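Local coordinates for protein beta-N-acetylhexosaminidase (Mycobacterium smegmatis, PDB 4YYF) that probably hydrolyses terminal non-reducing N-acetyl-D-hexosamine residues from N-acetyl-beta-D-hexosaminides as a member of glycoside hydrolase family 3, at residues A319-T323 with T324-P328; L343-G346 with A347-S351. The protein carries 1 engineered substitution. All coordinates share one frame; numbering follows the deposited sequence.

Overall arrangement
Two short-range contacts on consecutive elements of a TIM-barrel-type domain illustrate how a chain secures its turns locally. Contact 1 (319-328) carries the chain from strand 319-321 towards helix 327-340; contact 2 (343-351) opens the next helix, 345-357, and holds a sodium ion. They do not touch: their centres lie about 20 Å apart, and their nearest atoms about 8 Å. Leu48, just before strand 49-52, joins them indirectly, sharing a backbone hydrogen bond with Ala319 and packing against Val348 and Ser351. Asp317, which accepts from the sodium-binding Ser351, lies two residues before the strand of contact 1. Contact 1 lies at the strand end where TIM barrels carry their active sites.

Contact 1: A319-T323 with T324-P328; sequences ALWIT and TAEVP
Glu326 gathers the indole of Trp321 and the hydroxyl of Thr323 onto one carboxylate oxygen. Trp321 NE1 donates to Glu326 OE1 over 3.0 Å, with an N-H...O angle of 156°, and the oxygen lies at the edge of the indole, almost in the ring plane. From the acceptor's side the bond is far less planar, for NE1 stands well above the carboxylate. Thr323 OG1 gives the second, shorter bond to the same OE1, at 2.7 Å, and comes in on the syn side, somewhat tilted out of the carboxylate plane. Both donors approach from the same face of the carboxylate. A bend at chi2 (81°) curls the Glu326 chain back so that its end reaches both of them, and the carboxylate and indole planes stand 76° apart.

The setting is a beta-alpha connection of the TIM-barrel domain. Strand 319-321, parallel to strand 49-52, ends at Trp321, and a type I beta turn from Thr324 to Val327 leads the chain into helix 327-340. The turn is closed by Val327 N donating to Thr324 O, 3.2 Å away. The six-membered ring of the indole also has an apolar neighbour: its CZ2 lies 3.8 Å from Val327 CG2, the two side chains crossing at about a right angle. Val51 of strand 49-52 touches both Trp321 and Val327, while Val304 of helix 304-314 packs on Trp321 and Glu326. The CB of Thr324 points away overall while still touching Thr323, and its OG1 is hydrogen-bonded to Asp58 OD1 of helix 56-66.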
# COMPACT_ATOMS: atom_id res chain seq x y z
N ALA A 319 -3.50 6.20 -4.51
CA ALA A 319 -4.80 5.55 -4.48
C ALA A 319 -4.72 4.25 -5.25
O ALA A 319 -4.39 4.24 -6.44
CB ALA A 319 -5.87 6.45 -5.09
N LEU A 320 -5.04 3.15 -4.56
CA LEU A 320 -4.87 1.81 -5.10
C LEU A 320 -6.23 1.15 -5.29
O LEU A 320 -7.08 1.21 -4.41
CB LEU A 320 -4.03 0.99 -4.10
CG LEU A 320 -3.66 -0.50 -4.25
CD1 LEU A 320 -4.73 -1.42 -3.74
CD2 LEU A 320 -3.33 -0.87 -5.67
N TRP A 321 -6.43 0.53 -6.45
CA TRP A 321 -7.58 -0.37 -6.66
C TRP A 321 -7.20 -1.44 -7.68
O TRP A 321 -6.11 -1.39 -8.24
CB TRP A 321 -8.87 0.39 -7.00
CG TRP A 321 -9.03 0.88 -8.42
CD1 TRP A 321 -9.77 0.30 -9.42
CD2 TRP A 321 -8.48 2.09 -8.98
NE1 TRP A 321 -9.70 1.06 -10.57
CE2 TRP A 321 -8.91 2.16 -10.33
CE3 TRP A 321 -7.65 3.10 -8.48
CZ2 TRP A 321 -8.54 3.21 -11.18
CZ3 TRP A 321 -7.29 4.15 -9.33
CH2 TRP A 321 -7.73 4.19 -10.66
N ILE A 322 -8.05 -2.44 -7.89
CA ILE A 322 -7.53 -3.67 -8.49
C ILE A 322 -7.87 -3.93 -9.95
O ILE A 322 -7.64 -5.03 -10.45
CB ILE A 322 -7.78 -4.91 -7.60
CG1 ILE A 322 -9.28 -5.24 -7.49
CG2 ILE A 322 -7.17 -4.70 -6.20
CD1 ILE A 322 -9.56 -6.54 -6.76
N THR A 323 -8.38 -2.92 -10.65
CA THR A 323 -8.69 -3.04 -12.07
C THR A 323 -8.26 -1.78 -12.83
O THR A 323 -8.13 -0.71 -12.24
CB THR A 323 -10.20 -3.26 -12.29
OG1 THR A 323 -10.91 -2.29 -11.51
CG2 THR A 323 -10.62 -4.66 -11.85
N THR A 324 -8.06 -1.91 -14.14
CA THR A 324 -7.62 -0.80 -14.98
C THR A 324 -8.77 -0.08 -15.69
O THR A 324 -8.58 1.02 -16.21
CB THR A 324 -6.69 -1.28 -16.09
OG1 THR A 324 -7.39 -2.24 -16.89
CG2 THR A 324 -5.41 -1.92 -15.50
N ALA A 325 -9.94 -0.72 -15.77
CA ALA A 325 -11.05 -0.19 -16.57
C ALA A 325 -11.45 1.24 -16.17
O ALA A 325 -11.85 2.04 -17.02
CB ALA A 325 -12.28 -1.09 -16.48
N GLU A 326 -11.35 1.55 -14.89
CA GLU A 326 -11.88 2.81 -14.38
C GLU A 326 -10.92 3.99 -14.55
O GLU A 326 -11.27 5.13 -14.27
CB GLU A 326 -12.26 2.67 -12.91
CG GLU A 326 -13.35 1.64 -12.63
CD GLU A 326 -12.84 0.21 -12.57
OE1 GLU A 326 -11.60 -0.01 -12.69
OE2 GLU A 326 -13.67 -0.71 -12.42
N VAL A 327 -9.70 3.71 -15.01
CA VAL A 327 -8.65 4.73 -15.00
C VAL A 327 -9.03 6.03 -15.74
O VAL A 327 -8.88 7.11 -15.20
CB VAL A 327 -7.30 4.17 -15.51
CG1 VAL A 327 -6.34 5.32 -15.80
CG2 VAL A 327 -6.70 3.20 -14.47
N PRO A 328 -9.54 5.92 -16.98
CA PRO A 328 -9.86 7.21 -17.62
C PRO A 328 -10.99 7.99 -16.93
O PRO A 328 -10.93 9.21 -16.90
CB PRO A 328 -10.26 6.82 -19.05
CG PRO A 328 -10.49 5.34 -19.04
CD PRO A 328 -9.68 4.78 -17.90

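Contact 2: L343-G346 with A347-S351; sequences LNQG and AVDAS. With NA (sodium ion), chain F.
With its CG swung anti to the backbone N (chi1 -172°) and its chain bent at chi2 (56°), Gln345 folds forward along the helix, over its first turn, to meet Asp349. Gln345 NE2 donates to Asp349 OD1 across 2.9 Å; the oxygen lies nearly in the amide plane, whereas the nitrogen sits above the carboxylate, the two planes being 55° apart. Lys44 adds a long, weak ion pair to the same OD1.

This is the first turn of helix 345-357, with Asn344 as its N-cap: Asn344 OD1 accepts from Gly346 N at 2.7 Å, occupying an amide that has no earlier helical carbonyl to use. The Asn344 carbonyl O takes Ala347 N at 3.0 Å and, weakly, Val348 N. On the buried flank Leu343 CD2 packs at 3.7 Å against Val348 CG2, and Leu338 of helix 327-340 touches both side chains.

Further along, one helical turn becomes a metal site. The sodium ion is coordinated by Ala347 O at 2.3 Å and by Ser351 OG at 2.2 Å, and two waters complete the observed shell. The same carbonyl oxygen accepts the helical bond from Ser351 N. Ser351 OG is in turn hydrogen-bonded to Asp317 OD1; the cation would be expected to polarise the hydroxyl and strengthen its link to that carboxylate.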
# COMPACT_ATOMS: atom_id res chain seq x y z
N LEU A 343 -10.06 19.37 -4.93
CA LEU A 343 -8.72 18.80 -4.76
C LEU A 343 -7.72 19.92 -4.97
O LEU A 343 -7.70 20.55 -6.02
CB LEU A 343 -8.49 17.68 -5.78
CG LEU A 343 -7.11 17.00 -5.72
CD1 LEU A 343 -6.90 16.40 -4.35
CD2 LEU A 343 -6.99 15.92 -6.79
N ASN A 344 -6.89 20.18 -3.97
CA ASN A 344 -5.95 21.29 -4.06
C ASN A 344 -4.72 20.91 -4.89
O ASN A 344 -4.23 19.79 -4.78
CB ASN A 344 -5.51 21.72 -2.67
CG ASN A 344 -4.73 23.01 -2.68
OD1 ASN A 344 -3.50 23.01 -2.82
ND2 ASN A 344 -5.44 24.13 -2.53
N GLN A 345 -4.22 21.84 -5.69
CA GLN A 345 -3.00 21.59 -6.47
C GLN A 345 -1.83 21.15 -5.59
O GLN A 345 -1.01 20.33 -5.98
CB GLN A 345 -2.63 22.84 -7.28
CG GLN A 345 -1.48 22.61 -8.27
CD GLN A 345 -1.76 21.48 -9.25
OE1 GLN A 345 -2.83 21.40 -9.86
NE2 GLN A 345 -0.79 20.57 -9.39
N GLY A 346 -1.76 21.70 -4.37
CA GLY A 346 -0.69 21.38 -3.45
C GLY A 346 -0.72 19.94 -3.01
O GLY A 346 0.32 19.31 -2.76
N ALA A 347 -1.93 19.38 -2.91
CA ALA A 347 -2.06 17.99 -2.48
C ALA A 347 -1.50 17.09 -3.56
O ALA A 347 -0.86 16.06 -3.27
CB ALA A 347 -3.51 17.66 -2.21
N VAL A 348 -1.75 17.46 -4.81
CA VAL A 348 -1.28 16.69 -5.94
C VAL A 348 0.24 16.78 -6.07
O VAL A 348 0.92 15.77 -6.23
CB VAL A 348 -1.96 17.15 -7.24
CG1 VAL A 348 -1.31 16.50 -8.46
CG2 VAL A 348 -3.43 16.82 -7.20
N ASP A 349 0.77 18.00 -5.96
CA ASP A 349 2.20 18.21 -6.09
C ASP A 349 3.00 17.51 -4.98
O ASP A 349 4.02 16.88 -5.25
CB ASP A 349 2.54 19.70 -6.13
CG ASP A 349 2.13 20.37 -7.44
OD1 ASP A 349 1.76 19.66 -8.40
OD2 ASP A 349 2.20 21.61 -7.51
N ALA A 350 2.54 17.63 -3.74
CA ALA A 350 3.26 16.98 -2.62
C ALA A 350 3.32 15.48 -2.82
O ALA A 350 4.35 14.84 -2.57
CB ALA A 350 2.62 17.33 -1.29
N SER A 351 2.20 14.90 -3.25
CA SER A 351 2.10 13.45 -3.42
C SER A 351 2.87 12.98 -4.64
O SER A 351 3.42 11.88 -4.65
CB SER A 351 0.63 13.03 -3.52
OG SER A 351 -0.01 13.16 -2.26
NA NA F . -1.19 14.83 -1.34
O HOH W 1 -0.80 13.56 0.53
O HOH W 2 -3.19 13.72 -1.49